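Local atomic coordinates of CELL WALL surface anchor family protein (Streptococcus pneumoniae, PDB entry 2X9Z), a protein that forms the repeating backbone subunit of the pneumococcal pilus, a cell-wall surface fibre probably used in adhesion. Residues 46-51 with 134-139; 141-146 with 243-248. The protein carries 1 engineered substitution. All coordinates share one frame; numbering follows the deposited sequence.

How the interactions relate
Following the chain from its N terminus, residues 46-51 lead into strand 50-57; 82 residues follow, about half of them strand, with one short helix, until strand 130-139 returns beside them. Interaction 1 pairs two inner strands of the six-stranded sheet at one end. Interaction 2 opens just two residues later and encloses the 96 residues between 141-146 and 243-248. The loops are therefore in series, neither nested nor crossed. Their centres lie about 9 Å apart, and the contacts touch where T50 OG1 and D143 N form a hydrogen bond. Interaction 2 joins the connection that leaves this sheet for the four-stranded sheet to the one that returns toward strand 257-259.

Interaction 1. Residues 46-51 with 134-139; sequences ANYATA and VTFNYG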
ATOM      1  N   ALA A  46      -5.071 -22.358   3.194  1.00 13.97           N
ATOM      2  CA  ALA A  46      -5.752 -21.071   3.198  1.00 13.64           C
ATOM      3  C   ALA A  46      -7.128 -21.165   2.540  1.00 13.82           C
ATOM      4  O   ALA A  46      -7.355 -22.008   1.673  1.00 13.79           O
ATOM      5  CB  ALA A  46      -4.890 -20.020   2.491  1.00 14.36           C
ATOM      6  N   ASN A  47      -8.044 -20.300   2.960  1.00 13.57           N
ATOM      7  CA  ASN A  47      -9.356 -20.216   2.330  1.00 15.27           C
ATOM      8  C   ASN A  47      -9.775 -18.759   2.142  1.00 14.54           C
ATOM      9  O   ASN A  47     -10.860 -18.348   2.555  1.00 15.21           O
ATOM     10  CB  ASN A  47     -10.403 -20.982   3.138  1.00 19.56           C
ATOM     11  CG  ASN A  47     -11.678 -21.214   2.358  1.00 27.26           C
ATOM     12  OD1 ASN A  47     -11.649 -21.364   1.134  1.00 31.38           O
ATOM     13  ND2 ASN A  47     -12.807 -21.245   3.060  1.00 29.35           N
ATOM     14  N   TYR A  48      -8.907 -17.975   1.510  1.00 13.88           N
ATOM     15  CA  TYR A  48      -9.167 -16.556   1.371  1.00 13.10           C
ATOM     16  C   TYR A  48     -10.249 -16.281   0.339  1.00 12.52           C
ATOM     17  O   TYR A  48     -10.277 -16.900  -0.726  1.00 14.42           O
ATOM     18  CB  TYR A  48      -7.899 -15.811   0.961  1.00 12.44           C
ATOM     19  CG  TYR A  48      -6.741 -15.893   1.939  1.00 12.27           C
ATOM     20  CD1 TYR A  48      -6.938 -16.240   3.272  1.00 13.21           C
ATOM     21  CD2 TYR A  48      -5.445 -15.595   1.525  1.00 13.07           C
ATOM     22  CE1 TYR A  48      -5.865 -16.305   4.157  1.00 13.51           C
ATOM     23  CE2 TYR A  48      -4.374 -15.657   2.393  1.00 13.71           C
ATOM     24  CZ  TYR A  48      -4.582 -16.011   3.711  1.00 14.29           C
ATOM     25  OH  TYR A  48      -3.491 -16.061   4.566  1.00 17.04           O
ATOM     26  N   ALA A  49     -11.120 -15.329   0.656  1.00 12.17           N
ATOM     27  CA  ALA A  49     -12.079 -14.784  -0.299  1.00 12.22           C
ATOM     28  C   ALA A  49     -11.434 -13.672  -1.120  1.00 13.10           C
ATOM     29  O   ALA A  49     -11.885 -13.370  -2.222  1.00 13.65           O
ATOM     30  CB  ALA A  49     -13.300 -14.236   0.436  1.00 14.23           C
ATOM     31  N   THR A  50     -10.394 -13.052  -0.568  1.00 13.22           N
ATOM     32  CA  THR A  50      -9.688 -11.962  -1.229  1.00 13.16           C
ATOM     33  C   THR A  50      -8.195 -12.081  -0.968  1.00 11.45           C
ATOM     34  O   THR A  50      -7.768 -12.359   0.159  1.00 11.53           O
ATOM     35  CB  THR A  50     -10.173 -10.579  -0.727  1.00 12.80           C
ATOM     36  OG1 THR A  50     -11.565 -10.418  -1.030  1.00 14.63           O
ATOM     37  CG2 THR A  50      -9.370  -9.442  -1.370  1.00 11.90           C
ATOM     38  N   ALA A  51      -7.418 -11.890  -2.030  1.00 11.47           N
ATOM     39  CA  ALA A  51      -5.975 -11.733  -1.945  1.00 11.38           C
ATOM     40  C   ALA A  51      -5.627 -10.585  -2.885  1.00 11.33           C
ATOM     41  O   ALA A  51      -5.541 -10.769  -4.099  1.00 11.77           O
ATOM     42  CB  ALA A  51      -5.263 -13.008  -2.352  1.00 12.43           C
ATOM     43  N   VAL A 134       2.902  -0.470   0.203  1.00 13.55           N
ATOM     44  CA  VAL A 134       2.119  -1.608  -0.252  1.00 13.61           C
ATOM     45  C   VAL A 134       1.287  -2.150   0.890  1.00 11.81           C
ATOM     46  O   VAL A 134       1.698  -2.102   2.060  1.00 13.80           O
ATOM     47  CB  VAL A 134       3.037  -2.742  -0.744  1.00 12.95           C
ATOM     48  CG1 VAL A 134       2.284  -4.074  -0.815  1.00 15.18           C
ATOM     49  CG2 VAL A 134       3.626  -2.394  -2.082  1.00 14.78           C
ATOM     50  N   THR A 135       0.111  -2.661   0.552  1.00 10.81           N
ATOM     51  CA  THR A 135      -0.638  -3.494   1.476  1.00 11.02           C
ATOM     52  C   THR A 135      -1.012  -4.791   0.805  1.00 10.91           C
ATOM     53  O   THR A 135      -1.234  -4.843  -0.413  1.00 10.38           O
ATOM     54  CB  THR A 135      -1.955  -2.841   1.995  1.00 14.19           C
ATOM     55  OG1 THR A 135      -2.808  -2.475   0.895  1.00 14.01           O
ATOM     56  CG2 THR A 135      -1.668  -1.633   2.863  1.00 16.10           C
ATOM     57  N   PHE A 136      -1.074  -5.842   1.613  1.00 10.26           N
ATOM     58  CA  PHE A 136      -1.738  -7.078   1.229  1.00 10.02           C
ATOM     59  C   PHE A 136      -3.036  -7.124   2.017  1.00 10.37           C
ATOM     60  O   PHE A 136      -3.024  -7.238   3.248  1.00 12.08           O
ATOM     61  CB  PHE A 136      -0.873  -8.304   1.529  1.00 11.55           C
ATOM     62  CG  PHE A 136      -1.508  -9.609   1.134  1.00 12.11           C
ATOM     63  CD1 PHE A 136      -1.936  -9.823  -0.171  1.00 11.69           C
ATOM     64  CD2 PHE A 136      -1.678 -10.626   2.066  1.00 12.61           C
ATOM     65  CE1 PHE A 136      -2.519 -11.022  -0.543  1.00 11.91           C
ATOM     66  CE2 PHE A 136      -2.259 -11.833   1.696  1.00 12.54           C
ATOM     67  CZ  PHE A 136      -2.677 -12.027   0.392  1.00 12.73           C
ATOM     68  N   ASN A 137      -4.144  -6.981   1.299  1.00 10.95           N
ATOM     69  CA  ASN A 137      -5.476  -6.978   1.888  1.00  9.95           C
ATOM     70  C   ASN A 137      -6.114  -8.317   1.615  1.00 10.27           C
ATOM     71  O   ASN A 137      -6.301  -8.699   0.458  1.00 11.98           O
ATOM     72  CB  ASN A 137      -6.305  -5.853   1.286  1.00 10.42           C
ATOM     73  CG  ASN A 137      -5.598  -4.522   1.391  1.00 11.27           C
ATOM     74  OD1 ASN A 137      -5.671  -3.836   2.430  1.00 13.99           O
ATOM     75  ND2 ASN A 137      -4.875  -4.155   0.338  1.00 12.06           N
ATOM     76  N   TYR A 138      -6.419  -9.041   2.683  1.00 11.17           N
ATOM     77  CA  TYR A 138      -6.847 -10.426   2.554  1.00 10.70           C
ATOM     78  C   TYR A 138      -7.846 -10.790   3.646  1.00 10.55           C
ATOM     79  O   TYR A 138      -8.029 -10.051   4.613  1.00 12.50           O
ATOM     80  CB  TYR A 138      -5.625 -11.353   2.652  1.00 11.67           C
ATOM     81  CG  TYR A 138      -5.130 -11.528   4.073  1.00 11.65           C
ATOM     82  CD1 TYR A 138      -4.358 -10.550   4.695  1.00 11.72           C
ATOM     83  CD2 TYR A 138      -5.435 -12.676   4.794  1.00 13.05           C
ATOM     84  CE1 TYR A 138      -3.912 -10.711   6.001  1.00 12.17           C
ATOM     85  CE2 TYR A 138      -4.996 -12.845   6.098  1.00 13.86           C
ATOM     86  CZ  TYR A 138      -4.237 -11.860   6.699  1.00 13.05           C
ATOM     87  OH  TYR A 138      -3.794 -12.040   7.997  1.00 14.43           O
ATOM     88  N   GLY A 139      -8.467 -11.950   3.504  1.00 11.84           N
ATOM     89  CA  GLY A 139      -9.323 -12.462   4.549  1.00 13.14           C
ATOM     90  C   GLY A 139     -10.218 -13.557   4.033  1.00 12.78           C
ATOM     91  O   GLY A 139     -10.271 -13.820   2.829  1.00 12.13           O
TER
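Two antiparallel strand ends meet here, with T50 and G139 as the hydrogen-bonded pair and A51 and Y138 as the non-hydrogen-bonded pair. The packing is tightest around the Y48 ring, which is sandwiched: the methyl CB of A46 sits over the centre of one face, while Y138 CD2 comes over the opposite face, toward the rim, 3.6 Å from Y48 CZ. The two tyrosine rings cross obliquely with planes at 52°. Y138 reaches this spot through the crowded rotamer, CG between its own N and carbonyl carbon (chi1 77°). F136, with CG anti to its backbone N, extends along the same side and sets CE1 against A51 CB at 3.8 Å; Y48 CE2 only grazes its ring edge. P3 touches both tyrosines, and I5 lies on F136.

Toward N47, which is exposed, the contact loosens, and on the T50 side of the sheet little more than CG2 against N137 O, 3.6 Å apart, is exchanged. T50 OG1 turns instead to D143 N. The backbone bonds are uneven: just before the strand, A49 N gives G139 O a good bond of 2.8 Å in the carbonyl plane, whereas T50 N to the same oxygen and G139 N to T50 O are weak. G139 has backbone angles that would jam a CB against the preceding carbonyl. The chemistry thus implies a strand end held by one good amide bond, two weak ones and the buried rings of Y48, Y138 and F136.

Interaction 2. Residues 141-146 with 243-248; sequences NPDHGN and WKDENP
H144, D245 and N247 carry most of this loop-to-loop contact. The H144 imidazole lies flat over the six-membered ring of W243, centroids 3.6 Å apart and planes at 9°, while H144 CB places a CH-pi contact over the indole's five-membered ring. Chi1 -61° puts CG of H144 anti to the carbonyl carbon, and chi2 91° turns the ND1 edge to D245. That N-H meets the syn lone pair of D245 OD1 at 2.8 Å, nearly in the ring plane. D245 OD2 takes the backbone N of H144 from above the carboxylate plane, also at 2.8 Å, so one carboxylate grips the residue twice. A water donates to both D245 OD1 and P142 O. D143 OD1 stands 3.6 Å from D245 OD2, a like-charge approach that the neighbouring donors probably offset and that a charged H144 would ease.

N247 works through its amide. ND2 points almost straight at the anti lone pair of D143 OD1, 2.9 Å away, and gives its other N-H to N141 O, while OD1 accepts from N141 N on a lone pair. N141 ND2 crosses back to D245 O at 3.2 Å. S226 also bonds D143 OD1, and D228 holds W243 NE1. D143 OD2 accepts from G145 N, an Asx turn. The arrangement joins two connections running between the two sheet regions, consistent with a junction between pilin domains.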
ATOM      1  N   ASN A 141     -13.405 -13.363   4.356  1.00 13.23           N
ATOM      2  CA  ASN A 141     -14.509 -12.603   3.769  1.00 13.80           C
ATOM      3  C   ASN A 141     -13.961 -11.684   2.686  1.00 13.91           C
ATOM      4  O   ASN A 141     -12.773 -11.358   2.692  1.00 12.81           O
ATOM      5  CB  ASN A 141     -15.207 -11.743   4.823  1.00 15.16           C
ATOM      6  CG  ASN A 141     -15.687 -12.547   6.011  1.00 17.55           C
ATOM      7  OD1 ASN A 141     -16.365 -13.567   5.864  1.00 19.66           O
ATOM      8  ND2 ASN A 141     -15.347 -12.080   7.202  1.00 18.49           N
ATOM      9  N   PRO A 142     -14.819 -11.255   1.750  1.00 13.50           N
ATOM     10  CA  PRO A 142     -14.324 -10.297   0.754  1.00 13.57           C
ATOM     11  C   PRO A 142     -13.717  -9.080   1.452  1.00 12.20           C
ATOM     12  O   PRO A 142     -14.291  -8.589   2.426  1.00 12.88           O
ATOM     13  CB  PRO A 142     -15.596  -9.921  -0.022  1.00 14.83           C
ATOM     14  CG  PRO A 142     -16.488 -11.121   0.127  1.00 15.66           C
ATOM     15  CD  PRO A 142     -16.225 -11.633   1.518  1.00 16.25           C
ATOM     16  N   ASP A 143     -12.560  -8.625   0.985  1.00 12.34           N
ATOM     17  CA  ASP A 143     -11.930  -7.451   1.575  1.00 11.74           C
ATOM     18  C   ASP A 143     -11.855  -6.284   0.597  1.00 11.29           C
ATOM     19  O   ASP A 143     -11.480  -6.457  -0.568  1.00 12.56           O
ATOM     20  CB  ASP A 143     -10.535  -7.771   2.099  1.00 12.91           C
ATOM     21  CG  ASP A 143     -10.085  -6.763   3.137  1.00 11.47           C
ATOM     22  OD1 ASP A 143     -10.477  -6.921   4.320  1.00 12.74           O
ATOM     23  OD2 ASP A 143      -9.374  -5.799   2.767  1.00 11.28           O
ATOM     24  N   HIS A 144     -12.175  -5.094   1.093  1.00 11.78           N
ATOM     25  CA  HIS A 144     -12.233  -3.880   0.282  1.00 11.21           C
ATOM     26  C   HIS A 144     -11.102  -2.899   0.579  1.00 11.22           C
ATOM     27  O   HIS A 144     -11.096  -1.786   0.058  1.00 13.85           O
ATOM     28  CB  HIS A 144     -13.577  -3.180   0.485  1.00 12.61           C
ATOM     29  CG  HIS A 144     -14.754  -4.012   0.088  1.00 15.78           C
ATOM     30  ND1 HIS A 144     -15.420  -4.837   0.970  1.00 18.37           N
ATOM     31  CD2 HIS A 144     -15.380  -4.147  -1.104  1.00 17.12           C
ATOM     32  CE1 HIS A 144     -16.408  -5.443   0.337  1.00 20.17           C
ATOM     33  NE2 HIS A 144     -16.403  -5.044  -0.922  1.00 19.81           N
ATOM     34  N   GLY A 145     -10.145  -3.313   1.402  1.00 10.87           N
ATOM     35  CA  GLY A 145      -9.028  -2.449   1.752  1.00 11.04           C
ATOM     36  C   GLY A 145      -7.960  -2.335   0.679  1.00  9.72           C
ATOM     37  O   GLY A 145      -7.863  -3.163  -0.231  1.00 10.44           O
ATOM     38  N   ASN A 146      -7.134  -1.301   0.807  1.00  9.59           N
ATOM     39  CA  ASN A 146      -6.037  -1.052  -0.123  1.00  9.31           C
ATOM     40  C   ASN A 146      -4.998  -0.152   0.556  1.00  9.18           C
ATOM     41  O   ASN A 146      -5.071   0.077   1.765  1.00 10.24           O
ATOM     42  CB  ASN A 146      -6.561  -0.451  -1.427  1.00  9.93           C
ATOM     43  CG  ASN A 146      -7.427   0.748  -1.186  1.00 10.01           C
ATOM     44  OD1 ASN A 146      -7.061   1.626  -0.416  1.00 10.45           O
ATOM     45  ND2 ASN A 146      -8.596   0.785  -1.817  1.00 11.81           N
ATOM     46  N   TRP A 243     -14.690  -0.140   5.557  1.00  9.44           N
ATOM     47  CA  TRP A 243     -15.659  -1.191   5.272  1.00  9.90           C
ATOM     48  C   TRP A 243     -15.674  -2.205   6.404  1.00  8.88           C
ATOM     49  O   TRP A 243     -14.616  -2.678   6.820  1.00  9.67           O
ATOM     50  CB  TRP A 243     -15.267  -1.944   4.000  1.00 10.57           C
ATOM     51  CG  TRP A 243     -15.287  -1.184   2.714  1.00  9.73           C
ATOM     52  CD1 TRP A 243     -14.393  -0.223   2.306  1.00 11.69           C
ATOM     53  CD2 TRP A 243     -16.189  -1.387   1.614  1.00 10.52           C
ATOM     54  NE1 TRP A 243     -14.709   0.196   1.030  1.00 10.91           N
ATOM     55  CE2 TRP A 243     -15.807  -0.494   0.588  1.00 11.09           C
ATOM     56  CE3 TRP A 243     -17.293  -2.223   1.404  1.00 12.16           C
ATOM     57  CZ2 TRP A 243     -16.487  -0.418  -0.633  1.00 12.99           C
ATOM     58  CZ3 TRP A 243     -17.971  -2.146   0.186  1.00 13.61           C
ATOM     59  CH2 TRP A 243     -17.563  -1.250  -0.814  1.00 14.47           C
ATOM     60  N   LYS A 244     -16.861  -2.567   6.885  1.00  9.88           N
ATOM     61  CA  LYS A 244     -16.966  -3.574   7.942  1.00 11.24           C
ATOM     62  C   LYS A 244     -16.823  -4.987   7.358  1.00 12.11           C
ATOM     63  O   LYS A 244     -17.788  -5.748   7.304  1.00 13.40           O
ATOM     64  CB  LYS A 244     -18.291  -3.431   8.686  1.00 13.22           C
ATOM     65  CG  LYS A 244     -18.310  -4.099  10.038  1.00 14.80           C
ATOM     66  CD  LYS A 244     -19.678  -3.925  10.692  1.00 20.85           C
ATOM     67  CE  LYS A 244     -19.699  -4.497  12.093  1.00 27.60           C
ATOM     68  NZ  LYS A 244     -20.961  -4.118  12.781  1.00 34.12           N
ATOM     69  N   ASP A 245     -15.612  -5.334   6.927  1.00 11.75           N
ATOM     70  CA  ASP A 245     -15.361  -6.615   6.260  1.00 12.00           C
ATOM     71  C   ASP A 245     -15.110  -7.778   7.223  1.00 12.71           C
ATOM     72  O   ASP A 245     -15.133  -8.936   6.807  1.00 13.65           O
ATOM     73  CB  ASP A 245     -14.163  -6.499   5.312  1.00 12.78           C
ATOM     74  CG  ASP A 245     -14.433  -5.602   4.114  1.00 12.08           C
ATOM     75  OD1 ASP A 245     -15.603  -5.500   3.671  1.00 13.28           O
ATOM     76  OD2 ASP A 245     -13.459  -4.998   3.614  1.00 12.42           O
ATOM     77  N   GLU A 246     -14.844  -7.475   8.491  1.00 12.63           N
ATOM     78  CA  GLU A 246     -14.600  -8.510   9.500  1.00 13.86           C
ATOM     79  C   GLU A 246     -13.436  -9.425   9.118  1.00 12.29           C
ATOM     80  O   GLU A 246     -13.505 -10.647   9.265  1.00 14.47           O
ATOM     81  CB  GLU A 246     -15.875  -9.324   9.771  1.00 16.92           C
ATOM     82  CG  GLU A 246     -17.044  -8.487  10.271  1.00 22.54           C
ATOM     83  CD  GLU A 246     -16.782  -7.850  11.625  1.00 30.61           C
ATOM     84  OE1 GLU A 246     -15.774  -8.207  12.277  1.00 32.28           O
ATOM     85  OE2 GLU A 246     -17.593  -6.994  12.043  1.00 34.58           O
ATOM     86  N   ASN A 247     -12.366  -8.812   8.619  1.00 12.66           N
ATOM     87  CA  ASN A 247     -11.147  -9.527   8.257  1.00 12.05           C
ATOM     88  C   ASN A 247      -9.967  -9.131   9.144  1.00 12.98           C
ATOM     89  O   ASN A 247     -10.037  -8.130   9.859  1.00 13.17           O
ATOM     90  CB  ASN A 247     -10.798  -9.228   6.798  1.00 12.79           C
ATOM     91  CG  ASN A 247     -11.662  -9.999   5.823  1.00 12.85           C
ATOM     92  OD1 ASN A 247     -12.085 -11.127   6.097  1.00 13.70           O
ATOM     93  ND2 ASN A 247     -11.922  -9.399   4.671  1.00 12.16           N
ATOM     94  N   PRO A 248      -8.872  -9.911   9.089  1.00 12.73           N
ATOM     95  CA  PRO A 248      -7.660  -9.551   9.829  1.00 13.98           C
ATOM     96  C   PRO A 248      -7.076  -8.242   9.309  1.00 12.72           C
ATOM     97  O   PRO A 248      -7.376  -7.831   8.183  1.00 11.79           O
ATOM     98  CB  PRO A 248      -6.692 -10.698   9.504  1.00 14.66           C
ATOM     99  CG  PRO A 248      -7.540 -11.815   8.993  1.00 16.27           C
ATOM    100  CD  PRO A 248      -8.706 -11.161   8.324  1.00 14.91           C
TER
HETATM  101  O   HOH W   1     -16.796  -7.870   3.158  1.00 13.71           O